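Local coordinates for protein pyridine synthase TbtD (Thermobispora bispora, PDB 5WA4) that probably catalyses the [4+2] aza-cycloaddition that forms the central pyridine ring during biosynthesis of the thiopeptide antibiotic thiomuracin, at residues Arg247-Val250 / Arg251-Pro255. Numbering follows the deposited sequence.
Sequences REWV and RRLRP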
ATOM      1  N   ARG E 247     -36.940   6.692  26.457  1.00 60.94           N
ATOM      2  CA  ARG E 247     -37.754   5.494  26.463  1.00 60.87           C
ATOM      3  C   ARG E 247     -38.455   5.264  25.147  1.00 64.39           C
ATOM      4  O   ARG E 247     -38.528   4.122  24.681  1.00 57.89           O
ATOM      5  CB  ARG E 247     -38.781   5.520  27.600  1.00 64.64           C
ATOM      6  CG  ARG E 247     -38.111   5.113  28.837  1.00 71.42           C
ATOM      7  CD  ARG E 247     -38.524   3.707  29.244  1.00 86.64           C
ATOM      8  NE  ARG E 247     -37.296   3.088  29.737  1.00 94.41           N
ATOM      9  CZ  ARG E 247     -37.119   1.792  29.996  1.00 96.43           C
ATOM     10  NH1 ARG E 247     -38.108   0.927  29.869  1.00104.73           N
ATOM     11  NH2 ARG E 247     -35.932   1.351  30.377  1.00 91.79           N
ATOM     12  N   GLU E 248     -38.946   6.316  24.506  1.00 56.35           N
ATOM     13  CA  GLU E 248     -39.621   6.007  23.270  1.00 62.89           C
ATOM     14  C   GLU E 248     -38.634   5.785  22.166  1.00 58.96           C
ATOM     15  O   GLU E 248     -38.928   5.039  21.234  1.00 57.82           O
ATOM     16  CB  GLU E 248     -40.631   7.055  22.851  1.00 68.58           C
ATOM     17  CG  GLU E 248     -41.956   6.642  23.394  1.00 79.88           C
ATOM     18  CD  GLU E 248     -43.020   6.423  22.330  1.00 88.39           C
ATOM     19  OE1 GLU E 248     -42.750   6.650  21.123  1.00 87.09           O
ATOM     20  OE2 GLU E 248     -44.105   5.924  22.718  1.00 84.93           O
ATOM     21  N   TRP E 249     -37.458   6.387  22.277  1.00 56.90           N
ATOM     22  CA  TRP E 249     -36.449   6.166  21.268  1.00 52.43           C
ATOM     23  C   TRP E 249     -36.128   4.695  21.238  1.00 51.46           C
ATOM     24  O   TRP E 249     -36.268   4.070  20.191  1.00 47.38           O
ATOM     25  CB  TRP E 249     -35.185   6.974  21.523  1.00 46.85           C
ATOM     26  CG  TRP E 249     -34.181   6.798  20.407  1.00 49.56           C
ATOM     27  CD1 TRP E 249     -32.936   6.215  20.490  1.00 47.05           C
ATOM     28  CD2 TRP E 249     -34.349   7.180  19.033  1.00 42.12           C
ATOM     29  NE1 TRP E 249     -32.326   6.235  19.250  1.00 44.67           N
ATOM     30  CE2 TRP E 249     -33.176   6.818  18.348  1.00 37.99           C
ATOM     31  CE3 TRP E 249     -35.376   7.790  18.323  1.00 45.79           C
ATOM     32  CZ2 TRP E 249     -33.009   7.050  17.001  1.00 44.91           C
ATOM     33  CZ3 TRP E 249     -35.204   8.020  16.979  1.00 46.62           C
ATOM     34  CH2 TRP E 249     -34.037   7.654  16.332  1.00 44.91           C
ATOM     35  N   VAL E 250     -35.682   4.160  22.372  1.00 46.46           N
ATOM     36  CA  VAL E 250     -35.339   2.748  22.453  1.00 48.99           C
ATOM     37  C   VAL E 250     -36.477   1.863  21.939  1.00 52.55           C
ATOM     38  O   VAL E 250     -36.302   1.082  20.999  1.00 56.51           O
ATOM     39  CB  VAL E 250     -35.004   2.326  23.876  1.00 49.41           C
ATOM     40  CG1 VAL E 250     -34.905   0.805  23.942  1.00 49.20           C
ATOM     41  CG2 VAL E 250     -33.705   2.979  24.336  1.00 40.38           C
ATOM     42  N   ARG E 251     -37.658   2.050  22.514  1.00 54.22           N
ATOM     43  CA  ARG E 251     -38.823   1.215  22.229  1.00 52.95           C
ATOM     44  C   ARG E 251     -39.184   1.126  20.737  1.00 52.65           C
ATOM     45  O   ARG E 251     -39.788   0.151  20.285  1.00 65.80           O
ATOM     46  CB  ARG E 251     -40.019   1.737  23.026  1.00 50.09           C
ATOM     47  CG  ARG E 251     -41.239   0.916  22.883  1.00 58.08           C
ATOM     48  CD  ARG E 251     -42.448   1.632  23.361  1.00 57.57           C
ATOM     49  NE  ARG E 251     -42.113   2.425  24.515  1.00 71.31           N
ATOM     50  CZ  ARG E 251     -42.608   3.633  24.750  1.00 75.85           C
ATOM     51  NH1 ARG E 251     -43.542   4.148  23.952  1.00 79.64           N
ATOM     52  NH2 ARG E 251     -42.227   4.284  25.836  1.00 70.76           N
ATOM     53  N   ARG E 252     -38.767   2.130  19.986  1.00 50.18           N
ATOM     54  CA  ARG E 252     -39.112   2.323  18.585  1.00 55.73           C
ATOM     55  C   ARG E 252     -37.987   1.798  17.696  1.00 61.86           C
ATOM     56  O   ARG E 252     -38.147   1.626  16.483  1.00 63.05           O
ATOM     57  CB  ARG E 252     -39.350   3.816  18.325  1.00 57.42           C
ATOM     58  CG  ARG E 252     -39.773   4.223  16.932  1.00 63.46           C
ATOM     59  CD  ARG E 252     -40.564   5.536  17.020  1.00 76.71           C
ATOM     60  NE  ARG E 252     -42.019   5.337  17.013  1.00 86.72           N
ATOM     61  CZ  ARG E 252     -42.912   6.264  17.358  1.00 84.56           C
ATOM     62  NH1 ARG E 252     -42.501   7.462  17.767  1.00 84.77           N
ATOM     63  NH2 ARG E 252     -44.215   5.991  17.307  1.00 74.18           N
ATOM     64  N   LEU E 253     -36.832   1.565  18.308  1.00 56.97           N
ATOM     65  CA  LEU E 253     -35.671   1.103  17.562  1.00 57.37           C
ATOM     66  C   LEU E 253     -35.551  -0.421  17.677  1.00 56.52           C
ATOM     67  O   LEU E 253     -35.018  -1.060  16.779  1.00 48.65           O
ATOM     68  CB  LEU E 253     -34.385   1.762  18.068  1.00 54.35           C
ATOM     69  CG  LEU E 253     -33.786   2.911  17.272  1.00 47.65           C
ATOM     70  CD1 LEU E 253     -32.315   3.035  17.606  1.00 46.95           C
ATOM     71  CD2 LEU E 253     -33.993   2.674  15.810  1.00 52.34           C
ATOM     72  N   ARG E 254     -36.042  -0.988  18.783  1.00 49.64           N
ATOM     73  CA  ARG E 254     -35.935  -2.429  18.996  1.00 53.25           C
ATOM     74  C   ARG E 254     -36.564  -3.228  17.848  1.00 52.81           C
ATOM     75  O   ARG E 254     -35.924  -4.137  17.334  1.00 49.16           O
ATOM     76  CB  ARG E 254     -36.543  -2.837  20.339  1.00 51.87           C
ATOM     77  CG  ARG E 254     -35.657  -3.826  21.076  1.00 50.78           C
ATOM     78  CD  ARG E 254     -36.198  -4.198  22.445  1.00 57.20           C
ATOM     79  NE  ARG E 254     -35.307  -3.788  23.532  1.00 54.86           N
ATOM     80  CZ  ARG E 254     -35.607  -2.840  24.416  1.00 64.37           C
ATOM     81  NH1 ARG E 254     -36.793  -2.222  24.355  1.00 56.69           N
ATOM     82  NH2 ARG E 254     -34.734  -2.523  25.375  1.00 59.86           N
ATOM     83  N   PRO E 255     -37.788  -2.872  17.411  1.00 51.98           N
ATOM     84  CA  PRO E 255     -38.253  -3.550  16.203  1.00 47.35           C
ATOM     85  C   PRO E 255     -37.269  -3.396  15.049  1.00 50.08           C
ATOM     86  O   PRO E 255     -36.926  -4.402  14.448  1.00 52.88           O
ATOM     87  CB  PRO E 255     -39.572  -2.835  15.881  1.00 44.81           C
ATOM     88  CG  PRO E 255     -40.014  -2.317  17.155  1.00 55.68           C
ATOM     89  CD  PRO E 255     -38.770  -1.874  17.858  1.00 54.30           C
TER
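Leu253 lies over one face of the Trp249 indole, its CG 4.0 Å above the ring plane and displaced toward the rim; its CD1 approaches NE1 of Trp249 to 3.6 Å. With CG anti to the backbone N (chi1 -176°), beside the carbonyl carbon, the indole runs toward the residue four positions on. The guanidinium of Arg254 likewise receives Val250 CG1 over one face, an apolar methyl 3.7 Å from Arg254 CZ. Over one face of the Arg251 guanidinium lies Glu248 CG, with the carboxylate and guanidinium planes 86° apart.

Glu248 is thus placed to form a salt-bridge network with Arg251 and Arg252, although the Arg251 arm is modelled too close for its detail to be trusted. Glu248 OE1 stands 3.5 Å from Arg252 NH1 and well out of the guanidinium plane, the two planes being 79° apart; no N-H is aimed at the oxygen, which points to attraction between charges alone.

Along the backbone, Arg251 N donates to Arg247 O at 3.1 Å, a regular i to i+4 helical bond. Val250 O accepts twice, from Leu253 N at 2.8 Å and from Arg254 N at 3.0 Å, mixing 3-10 and alpha spacing shortly before the kink at Pro255.

All of this lies within helix 244-265, whose Trp249 and Leu253 side packs against helices 135-159, 164-178 and 307-328. There Thr175 OG1, the stronger partner, and Thr321 OG1 share the single N-H of Trp249 NE1, the indole stacks with His324, and Leu253 touches Phe143 and Val317, joining four helices of the lantibiotic dehydratase C-terminal family fold.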